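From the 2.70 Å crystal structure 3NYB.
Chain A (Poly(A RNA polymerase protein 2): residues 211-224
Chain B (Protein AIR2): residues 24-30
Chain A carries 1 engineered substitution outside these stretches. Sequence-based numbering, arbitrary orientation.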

# COMPACT_ATOMS: atom_id res chain seq x y z
N LYS A 211 -6.43 -7.81 12.72
CA LYS A 211 -6.04 -6.78 13.67
C LYS A 211 -5.24 -7.35 14.84
O LYS A 211 -4.56 -6.61 15.56
CB LYS A 211 -7.27 -6.05 14.23
CG LYS A 211 -8.09 -5.28 13.20
CD LYS A 211 -7.55 -3.88 12.98
CE LYS A 211 -8.68 -2.88 12.73
NZ LYS A 211 -9.59 -2.77 13.91
N ASP A 212 -5.32 -8.66 15.03
CA ASP A 212 -4.53 -9.33 16.07
C ASP A 212 -3.37 -10.11 15.47
O ASP A 212 -2.70 -10.88 16.16
CB ASP A 212 -5.41 -10.25 16.92
CG ASP A 212 -6.35 -9.49 17.84
OD1 ASP A 212 -5.98 -8.38 18.29
OD2 ASP A 212 -7.45 -10.01 18.12
N ASN A 213 -3.14 -9.90 14.18
CA ASN A 213 -2.15 -10.68 13.44
C ASN A 213 -1.44 -9.86 12.35
O ASN A 213 -0.95 -10.41 11.37
CB ASN A 213 -2.82 -11.91 12.82
CG ASN A 213 -3.22 -12.96 13.86
OD1 ASN A 213 -2.37 -13.71 14.36
ND2 ASN A 213 -4.51 -13.02 14.17
N LEU A 214 -1.39 -8.55 12.51
CA LEU A 214 -0.82 -7.76 11.43
C LEU A 214 0.71 -7.93 11.30
O LEU A 214 1.28 -7.65 10.24
CB LEU A 214 -1.12 -6.28 11.62
CG LEU A 214 -2.47 -5.79 11.09
CD1 LEU A 214 -3.62 -6.43 11.85
CD2 LEU A 214 -2.56 -4.27 11.17
N GLY A 215 1.36 -8.43 12.35
CA GLY A 215 2.77 -8.75 12.26
C GLY A 215 3.04 -9.80 11.19
O GLY A 215 3.81 -9.57 10.26
N VAL A 216 2.39 -10.96 11.31
CA VAL A 216 2.60 -12.03 10.34
C VAL A 216 2.13 -11.64 8.96
O VAL A 216 2.82 -11.86 7.98
CB VAL A 216 1.91 -13.37 10.74
CG1 VAL A 216 2.81 -14.17 11.66
CG2 VAL A 216 0.52 -13.15 11.36
N LEU A 217 0.94 -11.05 8.89
CA LEU A 217 0.37 -10.68 7.60
C LEU A 217 1.27 -9.70 6.86
O LEU A 217 1.39 -9.75 5.64
CB LEU A 217 -1.02 -10.11 7.81
CG LEU A 217 -1.92 -11.08 8.59
CD1 LEU A 217 -3.19 -10.41 9.06
CD2 LEU A 217 -2.23 -12.33 7.76
N LEU A 218 1.93 -8.81 7.61
CA LEU A 218 2.87 -7.87 7.02
C LEU A 218 3.99 -8.64 6.35
O LEU A 218 4.27 -8.47 5.17
CB LEU A 218 3.42 -6.92 8.08
CG LEU A 218 4.04 -5.58 7.65
CD1 LEU A 218 5.48 -5.47 8.04
CD2 LEU A 218 3.86 -5.29 6.17
N ILE A 219 4.62 -9.50 7.12
CA ILE A 219 5.67 -10.34 6.57
C ILE A 219 5.16 -11.13 5.37
O ILE A 219 5.73 -11.06 4.29
CB ILE A 219 6.24 -11.28 7.63
CG1 ILE A 219 7.08 -10.48 8.62
CG2 ILE A 219 7.08 -12.35 6.97
CD1 ILE A 219 7.69 -11.32 9.69
N GLU A 220 4.06 -11.85 5.55
CA GLU A 220 3.50 -12.67 4.48
C GLU A 220 3.08 -11.86 3.26
O GLU A 220 3.08 -12.37 2.14
CB GLU A 220 2.35 -13.52 5.01
CG GLU A 220 2.76 -14.47 6.12
CD GLU A 220 1.59 -15.17 6.78
OE1 GLU A 220 0.43 -14.82 6.48
OE2 GLU A 220 1.83 -16.08 7.60
N PHE A 221 2.73 -10.59 3.45
CA PHE A 221 2.42 -9.74 2.32
C PHE A 221 3.67 -9.55 1.46
O PHE A 221 3.61 -9.64 0.24
CB PHE A 221 1.87 -8.39 2.77
CG PHE A 221 1.84 -7.35 1.68
CD1 PHE A 221 0.69 -7.14 0.94
CD2 PHE A 221 2.95 -6.58 1.40
CE1 PHE A 221 0.65 -6.18 -0.07
CE2 PHE A 221 2.92 -5.62 0.40
CZ PHE A 221 1.77 -5.42 -0.33
N PHE A 222 4.80 -9.26 2.09
CA PHE A 222 6.04 -9.07 1.35
C PHE A 222 6.53 -10.38 0.76
O PHE A 222 7.25 -10.40 -0.24
CB PHE A 222 7.12 -8.47 2.25
CG PHE A 222 6.86 -7.04 2.63
CD1 PHE A 222 6.61 -6.09 1.66
CD2 PHE A 222 6.87 -6.65 3.96
CE1 PHE A 222 6.37 -4.78 2.00
CE2 PHE A 222 6.63 -5.35 4.31
CZ PHE A 222 6.38 -4.41 3.33
N GLU A 223 6.15 -11.48 1.40
CA GLU A 223 6.53 -12.81 0.94
C GLU A 223 5.77 -13.16 -0.32
O GLU A 223 6.33 -13.66 -1.29
CB GLU A 223 6.22 -13.83 2.03
CG GLU A 223 6.47 -15.26 1.62
CD GLU A 223 6.03 -16.23 2.69
OE1 GLU A 223 6.87 -17.05 3.13
OE2 GLU A 223 4.84 -16.17 3.09
N LEU A 224 4.47 -12.91 -0.30
CA LEU A 224 3.64 -13.18 -1.46
C LEU A 224 4.12 -12.38 -2.65
O LEU A 224 4.50 -12.94 -3.68
CB LEU A 224 2.18 -12.86 -1.16
CG LEU A 224 1.18 -13.28 -2.24
CD1 LEU A 224 1.08 -12.23 -3.30
CD2 LEU A 224 1.58 -14.61 -2.85
N ILE B 24 9.15 -19.31 13.96
CA ILE B 24 9.52 -18.24 14.86
C ILE B 24 8.66 -17.01 14.60
O ILE B 24 8.07 -16.45 15.52
CB ILE B 24 11.00 -17.88 14.69
CG1 ILE B 24 11.88 -18.95 15.38
CG2 ILE B 24 11.27 -16.48 15.24
CD1 ILE B 24 13.37 -18.85 15.08
N TRP B 25 8.58 -16.60 13.34
CA TRP B 25 7.82 -15.41 13.00
C TRP B 25 6.44 -15.73 12.45
O TRP B 25 5.55 -14.90 12.51
CB TRP B 25 8.61 -14.52 12.03
CG TRP B 25 8.93 -15.15 10.70
CD1 TRP B 25 10.14 -15.63 10.29
CD2 TRP B 25 8.03 -15.34 9.61
NE1 TRP B 25 10.05 -16.11 9.01
CE2 TRP B 25 8.75 -15.95 8.57
CE3 TRP B 25 6.67 -15.06 9.41
CZ2 TRP B 25 8.18 -16.28 7.35
CZ3 TRP B 25 6.10 -15.40 8.20
CH2 TRP B 25 6.85 -16.00 7.19
N ARG B 26 6.26 -16.94 11.93
CA ARG B 26 4.96 -17.32 11.39
C ARG B 26 4.09 -17.97 12.46
O ARG B 26 3.98 -19.19 12.53
CB ARG B 26 5.11 -18.24 10.19
CG ARG B 26 3.79 -18.60 9.53
CD ARG B 26 4.02 -19.28 8.20
NE ARG B 26 4.19 -18.30 7.13
CZ ARG B 26 5.01 -18.46 6.09
NH1 ARG B 26 5.76 -19.55 5.97
NH2 ARG B 26 5.09 -17.51 5.17
N ALA B 27 3.51 -17.12 13.31
CA ALA B 27 2.57 -17.55 14.35
C ALA B 27 1.25 -16.80 14.20
O ALA B 27 1.24 -15.60 13.96
CB ALA B 27 3.16 -17.30 15.72
N TYR B 28 0.14 -17.51 14.33
CA TYR B 28 -1.17 -16.87 14.25
C TYR B 28 -1.87 -16.91 15.60
O TYR B 28 -1.84 -17.91 16.30
CB TYR B 28 -2.05 -17.56 13.22
CG TYR B 28 -1.43 -17.68 11.85
CD1 TYR B 28 -1.19 -16.56 11.08
CD2 TYR B 28 -1.09 -18.92 11.33
CE1 TYR B 28 -0.62 -16.66 9.82
CE2 TYR B 28 -0.52 -19.03 10.08
CZ TYR B 28 -0.29 -17.90 9.33
OH TYR B 28 0.29 -18.01 8.08
N ILE B 29 -2.49 -15.80 15.96
CA ILE B 29 -3.38 -15.80 17.10
C ILE B 29 -4.78 -16.06 16.58
O ILE B 29 -5.34 -15.26 15.82
CB ILE B 29 -3.36 -14.48 17.84
CG1 ILE B 29 -1.94 -14.13 18.26
CG2 ILE B 29 -4.26 -14.55 19.05
CD1 ILE B 29 -1.86 -12.87 19.09
N LEU B 30 -5.35 -17.19 16.98
CA LEU B 30 -6.66 -17.62 16.52
C LEU B 30 -7.78 -17.03 17.38
O LEU B 30 -7.57 -16.71 18.55
CB LEU B 30 -6.76 -19.15 16.53
CG LEU B 30 -5.69 -19.92 15.74
CD1 LEU B 30 -4.35 -19.88 16.46
CD2 LEU B 30 -6.14 -21.35 15.53
O HOH W 1 0.03 -13.21 15.27

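How does a chain with no regular helix or strand bind to the side of a helix? At the start of the chain A helix the answer is N213(A), whose carboxamide meets the backbone of I29(B) with both of its polar ends. The amide N of I29(B) donates to OD1 of N213(A) at 2.6 Å, and ND2 of N213(A) donates to the carbonyl O of I29(B) at 2.9 Å; both bonds are nearly straight. One side chain thus satisfies the donor and the acceptor of a single residue, much as a neighbouring β-strand would. Although N213(A) sits at the N-cap position, its side chain makes no capping bond.

What else does that carboxamide satisfy? OD1 also accepts from a water, 2.6 Å from OD1 of N213(A), which donates as well to the carbonyl O of A27(B) at 3.0 Å. The water therefore links two acceptors that could not bond to each other directly, and A27(B) takes part through its backbone while its CB points away. ND2 of N213(A) is also hydrogen-bonded to a residue just outside these stretches.

Where do the two glutamates find their partners? E220(A) and E223(A), one helical turn beyond V216(A) and I219(A), share R26(B). NE of R26(B) donates to OE2 of E220(A) at 3.3 Å, a rather long bond within a salt bridge. NH2 of R26(B) lies 2.5 Å from OE2 of E223(A) in a second salt bridge, and donates a hydrogen bond to OE1 of E223(A) at 2.7 Å. Both carboxylates approach the guanidinium at its edge, near its plane, where its N-H groups point. OE2 of E220(A) has a second donor, the OH of Y28(B) at 2.5 Å, so this one oxygen joins the arginine and the tyrosine. The remaining oxygen, OE1 of E220(A), is satisfied elsewhere in the structure, as is OE2 of E223(A).

What fills the space between these polar groups? CG2 of I219(A) lies over one face of the W25(B) ring, 3.6 Å from the centroid of the six-membered ring and 19° off its normal, a CH-π contact. V216(A) packs with CG2 3.8 Å from CD1 of Y28(B), while its CG1 lies 3.0 Å from the carbonyl O of W25(B) and 3.1 Å from that of A27(B). A methyl group offers neither oxygen a hydrogen bond; the A27(B) oxygen has the water, and the W25(B) oxygen a weak bond from the amide N of A27(B) at 3.1 Å.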